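Side-chain contacts in delta-aminolevulinic acid dehydratase (PDB 3OBK), which catalyses the asymmetric condensation of two molecules of 5-aminolevulinic acid to porphobilinogen, the first common pyrrole precursor of tetrapyrroles: residues M143-D146 and G147-E151; K155-N158 and D159-V162; D312-L315 and E316-S320. One frame throughout, in Å; residues are numbered along the deposited sequence.

Contact 1 (M143-D146 and G147-E151); sequences MGHD and GVVDE. With PBG (3-[5-(aminomethyl)-4-(carboxymethyl)-1H-pyrrol-3-yl]propanoic acid), chain L.
One methyl group, CG2 of V149, is the hub where this turning loop folds back on itself. It lies 3.9 Å from M143 CB and 4.0 Å from H145 CB, and it also touches M143 at CG and H145 at the ring. The first torsion of V149 puts CG2 beside its own backbone N (chi1 180° for CG1), the branch that faces both partners. CG2 approaches the imidazole obliquely, 4.0 Å from H145 CD2, while M143 CB lies in the ring plane at its edge. Both ring nitrogens have partners beyond the loop: NE2 is hydrogen-bonded to T234 OG1 and ND1 to Y239 OH. These bonds would hold the rotation of the imidazole against which V149 rests. H145 and D146 are buried, whereas M143 and V149 are partly exposed and form the looser side of the contact. There the methionine chain bends at chi2 and chi3, taking SD and CE away from the valine.

D146 points away from 147-151, and its carboxylate enters the product pocket that the loop following strand 130-135 borders. Its OD2 accepts a hydrogen bond of 3.0 Å from the aminomethyl nitrogen N1 of bound porphobilinogen. The other oxygen, OD1, makes a salt bridge to K236, so the two carboxylate oxygens divide their work between a protein lysine and the ligand. The loop therefore has two chemistries: apolar contact and a doubly held imidazole support its shape, and a carboxylate probably positioned by K236 offers an oxygen to the amine of the product.

Contact 2 (K155-N158 and D159-V162); sequences KIVN and DLTV
T161 turns OG1 beside its own backbone N (chi1 -67°), which carries the hydroxyl back toward the V157 carbonyl oxygen, and N158 swings its amide anti to N (chi1 -161°), where it meets the carboxylate of D159. The hydroxyl donates to V157 O at 2.7 Å; T161 N reaches the same oxygen in a weak bond of 3.3 Å. OG1 also takes the N-H of V148, so one hydroxyl links the helix to the loop before it. The two bonds to V157 O belong to the start of helix 158-175, which follows strand 130-135 in the TIM-barrel fold; V157 stands at the N-cap position, and V162 N closes the next backbone bond onto N158 O at 2.9 Å. Beside the turn, V157 CG2 and L160 CB pack at 3.8 Å, the two side chains pointing the same way. N158 ND2 donates to D159 OD1 at 3.1 Å, nearly straight at 164°, although the amide and carboxylate planes stand almost perpendicular. D159 OD1 also forms a salt bridge with R22 of a second subunit, and its OD2 receives the backbone N-H of L17 there. N158 OD1 accepts from D187 N of its own chain and from R24 of that second subunit.

Contact 3 (D312-L315 and E316-S320); sequences DTVL and EVLKS
Backbone bonds join T313 to V317 and V314 to L318 across this buried turn of helix 310-324, with V317 N at 2.9 Å from T313 O and L318 N at 3.0 Å from V314 O. E316 N to D312 O follows the same i to i-4 pattern. The K319 N bond to L315 O is longer, 3.3 Å; the same oxygen also pairs with the Y356 hydroxyl of a fourth subunit.

Apolar contact is slight between the segments. V314 CG1 and L318 CD1 stand 4.2 Å apart on one flank, V314 packing on W340 and L318 on A337, both of helix 334-346.

Polar ends reach outward to other subunits. E316, extended from chi1 172°, delivers OE2 to Y272 and S216 and OE1 to S217 N of a second subunit. K319 instead curls through three successive bends, bringing NZ to S244 of that subunit and into a salt bridge with the C-terminal carboxylate of Y356 of the fourth. E316 and K319, both buried, thus find partners on neighbouring chains, which probably helps join this helix to the rest of the octamer.

Contacts 1 and 2 are neighbours, centres 8 Å apart: contact 1 lies in the loop before helix 158-175, and contact 2 runs from that loop into the helix; D150 N to K155 O is a probable hydrogen bond between them. Contact 3 lies on the opposite side of the chain's centre, about 37 Å from contact 1 between centres, on helix 310-324. Contact 1 is buried, borders the product pocket and touches no other chain. Contact 2 is partly buried and contact 3 buried, and both meet another copy of the protein. Chemistry follows place: a product-binding carboxylate beside apolar packing in 143-151, helix-start hydrogen bonds in 155-162, regular helix bonds with subunit-bridging charges in 312-320.

Contact 1 (M143-D146 and G147-E151)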
loop_
_atom_site.group_PDB
_atom_site.type_symbol
_atom_site.label_atom_id
_atom_site.label_comp_id
_atom_site.label_asym_id
_atom_site.label_seq_id
_atom_site.Cartn_x
_atom_site.Cartn_y
_atom_site.Cartn_z
ATOM N N MET A 143 -21.134 -42.090 -6.816
ATOM C CA MET A 143 -19.745 -42.120 -6.399
ATOM C C MET A 143 -19.485 -41.174 -5.242
ATOM O O MET A 143 -18.401 -41.190 -4.678
ATOM C CB MET A 143 -18.857 -41.731 -7.563
ATOM C CG MET A 143 -19.068 -42.588 -8.814
ATOM S SD MET A 143 -18.223 -44.140 -8.681
ATOM C CE MET A 143 -19.540 -45.261 -8.257
ATOM N N GLY A 144 -20.473 -40.365 -4.877
ATOM C CA GLY A 144 -20.273 -39.349 -3.852
ATOM C C GLY A 144 -19.274 -38.257 -4.231
ATOM O O GLY A 144 -18.622 -37.688 -3.373
ATOM N N HIS A 145 -19.153 -37.968 -5.529
ATOM C CA HIS A 145 -18.339 -36.851 -5.995
ATOM C C HIS A 145 -19.168 -35.726 -6.623
ATOM O O HIS A 145 -20.261 -35.964 -7.146
ATOM C CB HIS A 145 -17.278 -37.354 -6.953
ATOM C CG HIS A 145 -16.188 -38.099 -6.272
ATOM N ND1 HIS A 145 -15.120 -37.464 -5.683
ATOM C CD2 HIS A 145 -16.022 -39.420 -6.035
ATOM C CE1 HIS A 145 -14.323 -38.368 -5.144
ATOM N NE2 HIS A 145 -14.855 -39.563 -5.329
ATOM N N ASP A 146 -18.632 -34.506 -6.547
ATOM C CA ASP A 146 -19.303 -33.309 -7.053
ATOM C C ASP A 146 -19.294 -33.240 -8.573
ATOM O O ASP A 146 -19.976 -32.420 -9.150
ATOM C CB ASP A 146 -18.647 -32.036 -6.519
ATOM C CG ASP A 146 -18.664 -31.934 -4.996
ATOM O OD1 ASP A 146 -18.596 -32.959 -4.296
ATOM O OD2 ASP A 146 -18.676 -30.803 -4.495
ATOM N N GLY A 147 -18.515 -34.083 -9.226
ATOM C CA GLY A 147 -18.513 -34.175 -10.674
ATOM C C GLY A 147 -18.604 -35.603 -11.197
ATOM O O GLY A 147 -18.678 -36.579 -10.424
ATOM N N VAL A 148 -18.607 -35.716 -12.518
ATOM C CA VAL A 148 -18.635 -37.014 -13.176
ATOM C C VAL A 148 -17.277 -37.698 -13.066
ATOM O O VAL A 148 -16.261 -37.084 -13.306
ATOM C CB VAL A 148 -19.011 -36.885 -14.639
ATOM C CG1 VAL A 148 -19.006 -38.254 -15.286
ATOM C CG2 VAL A 148 -20.381 -36.239 -14.773
ATOM N N VAL A 149 -17.287 -38.966 -12.674
ATOM C CA VAL A 149 -16.082 -39.739 -12.470
ATOM C C VAL A 149 -15.832 -40.605 -13.689
ATOM O O VAL A 149 -16.708 -41.338 -14.127
ATOM C CB VAL A 149 -16.186 -40.619 -11.219
ATOM C CG1 VAL A 149 -14.906 -41.422 -11.030
ATOM C CG2 VAL A 149 -16.485 -39.767 -9.983
ATOM N N ASP A 150 -14.643 -40.492 -14.260
ATOM C CA ASP A 150 -14.310 -41.238 -15.452
ATOM C C ASP A 150 -14.105 -42.697 -15.044
ATOM O O ASP A 150 -13.421 -42.979 -14.056
ATOM C CB ASP A 150 -13.057 -40.664 -16.138
ATOM C CG ASP A 150 -12.677 -41.425 -17.407
ATOM O OD1 ASP A 150 -13.473 -41.465 -18.349
ATOM O OD2 ASP A 150 -11.586 -42.004 -17.460
ATOM N N GLU A 151 -14.717 -43.597 -15.820
ATOM C CA GLU A 151 -14.654 -45.041 -15.598
ATOM C C GLU A 151 -13.223 -45.526 -15.557
ATOM O O GLU A 151 -12.822 -46.182 -14.595
ATOM C CB GLU A 151 -15.395 -45.791 -16.722
HETATM C CHA PBG L . -21.652 -30.607 -1.818
HETATM C C1A PBG L . -21.742 -29.933 -0.488
HETATM C C2A PBG L . -21.079 -30.310 0.676
HETATM C C3A PBG L . -21.462 -29.399 1.644
HETATM C C4A PBG L . -22.264 -28.457 1.027
HETATM N NA PBG L . -22.443 -28.815 -0.252
HETATM C C5A PBG L . -20.257 -31.551 0.934
HETATM C C6A PBG L . -18.961 -31.644 0.253
HETATM O O1A PBG L . -18.792 -30.899 -0.748
HETATM O O2A PBG L . -18.120 -32.495 0.619
HETATM C C7A PBG L . -21.069 -29.449 3.069
HETATM C C8A PBG L . -21.815 -28.569 4.001
HETATM C C9A PBG L . -21.667 -28.808 5.446
HETATM O O3A PBG L . -22.559 -28.394 6.180
HETATM O O4A PBG L . -20.869 -29.626 5.929
HETATM N N1 PBG L . -21.059 -29.889 -2.899
#

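Contact 2 (K155-N158 and D159-V162)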
loop_
_atom_site.group_PDB
_atom_site.type_symbol
_atom_site.label_atom_id
_atom_site.label_comp_id
_atom_site.label_asym_id
_atom_site.label_seq_id
_atom_site.Cartn_x
_atom_site.Cartn_y
_atom_site.Cartn_z
ATOM N N LYS A 155 -10.637 -40.081 -12.497
ATOM C CA LYS A 155 -10.598 -38.631 -12.406
ATOM C C LYS A 155 -12.012 -38.051 -12.427
ATOM O O LYS A 155 -12.909 -38.560 -13.112
ATOM C CB LYS A 155 -9.787 -38.008 -13.565
ATOM C CG LYS A 155 -8.249 -37.931 -13.361
ATOM C CD LYS A 155 -7.517 -37.633 -14.678
ATOM C CE LYS A 155 -5.980 -37.939 -14.652
ATOM N NZ LYS A 155 -5.321 -37.918 -16.037
ATOM N N ILE A 156 -12.182 -36.977 -11.666
ATOM C CA ILE A 156 -13.358 -36.141 -11.744
ATOM C C ILE A 156 -13.155 -35.161 -12.890
ATOM O O ILE A 156 -12.465 -34.173 -12.739
ATOM C CB ILE A 156 -13.577 -35.354 -10.430
ATOM C CG1 ILE A 156 -13.968 -36.318 -9.280
ATOM C CG2 ILE A 156 -14.656 -34.297 -10.639
ATOM C CD1 ILE A 156 -12.823 -37.127 -8.653
ATOM N N VAL A 157 -13.773 -35.428 -14.028
ATOM C CA VAL A 157 -13.475 -34.702 -15.260
ATOM C C VAL A 157 -14.168 -33.368 -15.278
ATOM O O VAL A 157 -15.376 -33.285 -15.085
ATOM C CB VAL A 157 -13.828 -35.518 -16.549
ATOM C CG1 VAL A 157 -13.095 -36.852 -16.538
ATOM C CG2 VAL A 157 -15.310 -35.722 -16.706
ATOM N N ASN A 158 -13.378 -32.328 -15.523
ATOM C CA ASN A 158 -13.808 -30.971 -15.286
ATOM C C ASN A 158 -14.917 -30.475 -16.188
ATOM O O ASN A 158 -15.976 -30.072 -15.714
ATOM C CB ASN A 158 -12.648 -30.009 -15.409
ATOM C CG ASN A 158 -12.945 -28.694 -14.743
ATOM O OD1 ASN A 158 -12.792 -28.577 -13.523
ATOM N ND2 ASN A 158 -13.410 -27.703 -15.520
ATOM N N ASP A 159 -14.651 -30.481 -17.480
ATOM C CA ASP A 159 -15.477 -29.767 -18.424
ATOM C C ASP A 159 -16.823 -30.440 -18.662
ATOM O O ASP A 159 -17.841 -29.783 -18.859
ATOM C CB ASP A 159 -14.724 -29.650 -19.748
ATOM C CG ASP A 159 -13.435 -28.848 -19.616
ATOM O OD1 ASP A 159 -13.162 -28.261 -18.539
ATOM O OD2 ASP A 159 -12.702 -28.814 -20.620
ATOM N N LEU A 160 -16.823 -31.758 -18.635
ATOM C CA LEU A 160 -18.036 -32.509 -18.820
ATOM C C LEU A 160 -18.890 -32.274 -17.574
ATOM O O LEU A 160 -20.122 -32.151 -17.656
ATOM C CB LEU A 160 -17.710 -33.988 -19.059
ATOM C CG LEU A 160 -18.923 -34.907 -19.246
ATOM C CD1 LEU A 160 -19.798 -34.420 -20.431
ATOM C CD2 LEU A 160 -18.492 -36.387 -19.385
ATOM N N THR A 161 -18.222 -32.151 -16.428
ATOM C CA THR A 161 -18.930 -31.837 -15.187
ATOM C C THR A 161 -19.558 -30.463 -15.263
ATOM O O THR A 161 -20.703 -30.307 -14.883
ATOM C CB THR A 161 -18.032 -31.966 -13.950
ATOM O OG1 THR A 161 -17.689 -33.339 -13.773
ATOM C CG2 THR A 161 -18.756 -31.446 -12.691
ATOM N N VAL A 162 -18.851 -29.480 -15.815
ATOM C CA VAL A 162 -19.430 -28.143 -15.956
ATOM C C VAL A 162 -20.717 -28.185 -16.800
ATOM O O VAL A 162 -21.726 -27.561 -16.455
ATOM C CB VAL A 162 -18.399 -27.119 -16.516
ATOM C CG1 VAL A 162 -19.062 -25.761 -16.831
ATOM C CG2 VAL A 162 -17.268 -26.931 -15.505
#

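Contact 3 (D312-L315 and E316-S320)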
loop_
_atom_site.group_PDB
_atom_site.type_symbol
_atom_site.label_atom_id
_atom_site.label_comp_id
_atom_site.label_asym_id
_atom_site.label_seq_id
_atom_site.Cartn_x
_atom_site.Cartn_y
_atom_site.Cartn_z
ATOM N N ASP A 312 -24.229 -18.797 24.582
ATOM C CA ASP A 312 -23.169 -17.800 24.608
ATOM C C ASP A 312 -22.203 -18.045 23.460
ATOM O O ASP A 312 -21.814 -17.122 22.760
ATOM C CB ASP A 312 -22.368 -17.872 25.896
ATOM C CG ASP A 312 -23.156 -17.468 27.108
ATOM O OD1 ASP A 312 -23.939 -16.497 27.025
ATOM O OD2 ASP A 312 -22.925 -18.110 28.166
ATOM N N THR A 313 -21.824 -19.304 23.293
ATOM C CA THR A 313 -20.822 -19.680 22.348
ATOM C C THR A 313 -21.378 -19.509 20.920
ATOM O O THR A 313 -20.736 -18.906 20.096
ATOM C CB THR A 313 -20.260 -21.113 22.692
ATOM O OG1 THR A 313 -21.291 -22.096 22.588
ATOM C CG2 THR A 313 -19.738 -21.145 24.137
ATOM N N VAL A 314 -22.610 -19.934 20.651
ATOM C CA VAL A 314 -23.213 -19.683 19.339
ATOM C C VAL A 314 -23.211 -18.190 18.998
ATOM O O VAL A 314 -22.786 -17.815 17.927
ATOM C CB VAL A 314 -24.635 -20.260 19.192
ATOM C CG1 VAL A 314 -25.319 -19.703 17.960
ATOM C CG2 VAL A 314 -24.591 -21.789 19.082
ATOM N N LEU A 315 -23.645 -17.337 19.919
ATOM C CA LEU A 315 -23.721 -15.900 19.661
ATOM C C LEU A 315 -22.364 -15.245 19.466
ATOM O O LEU A 315 -22.273 -14.247 18.733
ATOM C CB LEU A 315 -24.475 -15.171 20.789
ATOM C CG LEU A 315 -25.960 -15.540 21.009
ATOM C CD1 LEU A 315 -26.634 -14.825 22.184
ATOM C CD2 LEU A 315 -26.736 -15.316 19.722
ATOM N N GLU A 316 -21.317 -15.765 20.115
ATOM C CA GLU A 316 -19.941 -15.257 19.915
ATOM C C GLU A 316 -19.382 -15.709 18.546
ATOM O O GLU A 316 -18.718 -14.967 17.833
ATOM C CB GLU A 316 -19.050 -15.748 21.047
ATOM C CG GLU A 316 -17.571 -15.464 20.887
ATOM C CD GLU A 316 -16.747 -15.815 22.129
ATOM O OE1 GLU A 316 -17.336 -16.091 23.216
ATOM O OE2 GLU A 316 -15.501 -15.832 22.028
ATOM N N VAL A 317 -19.678 -16.951 18.190
ATOM C CA VAL A 317 -19.279 -17.504 16.931
ATOM C C VAL A 317 -19.828 -16.635 15.820
ATOM O O VAL A 317 -19.099 -16.199 14.956
ATOM C CB VAL A 317 -19.777 -18.970 16.816
ATOM C CG1 VAL A 317 -19.781 -19.453 15.349
ATOM C CG2 VAL A 317 -18.924 -19.867 17.701
ATOM N N LEU A 318 -21.113 -16.338 15.863
ATOM C CA LEU A 318 -21.727 -15.510 14.804
ATOM C C LEU A 318 -21.124 -14.088 14.737
ATOM O O LEU A 318 -20.875 -13.561 13.657
ATOM C CB LEU A 318 -23.239 -15.457 14.980
ATOM C CG LEU A 318 -23.990 -16.793 14.954
ATOM C CD1 LEU A 318 -25.464 -16.571 15.144
ATOM C CD2 LEU A 318 -23.729 -17.548 13.648
ATOM N N LYS A 319 -20.861 -13.499 15.896
ATOM C CA LYS A 319 -20.161 -12.232 15.959
ATOM C C LYS A 319 -18.774 -12.348 15.350
ATOM O O LYS A 319 -18.348 -11.452 14.634
ATOM C CB LYS A 319 -20.055 -11.722 17.404
ATOM C CG LYS A 319 -19.487 -10.347 17.571
ATOM C CD LYS A 319 -20.271 -9.293 16.812
ATOM C CE LYS A 319 -21.650 -9.056 17.357
ATOM N NZ LYS A 319 -21.648 -8.403 18.727
ATOM N N SER A 320 -18.088 -13.456 15.612
ATOM C CA SER A 320 -16.772 -13.687 15.013
ATOM C C SER A 320 -16.767 -13.760 13.466
ATOM O O SER A 320 -15.929 -13.161 12.849
ATOM C CB SER A 320 -16.113 -14.928 15.634
ATOM O OG SER A 320 -15.720 -14.642 16.983
#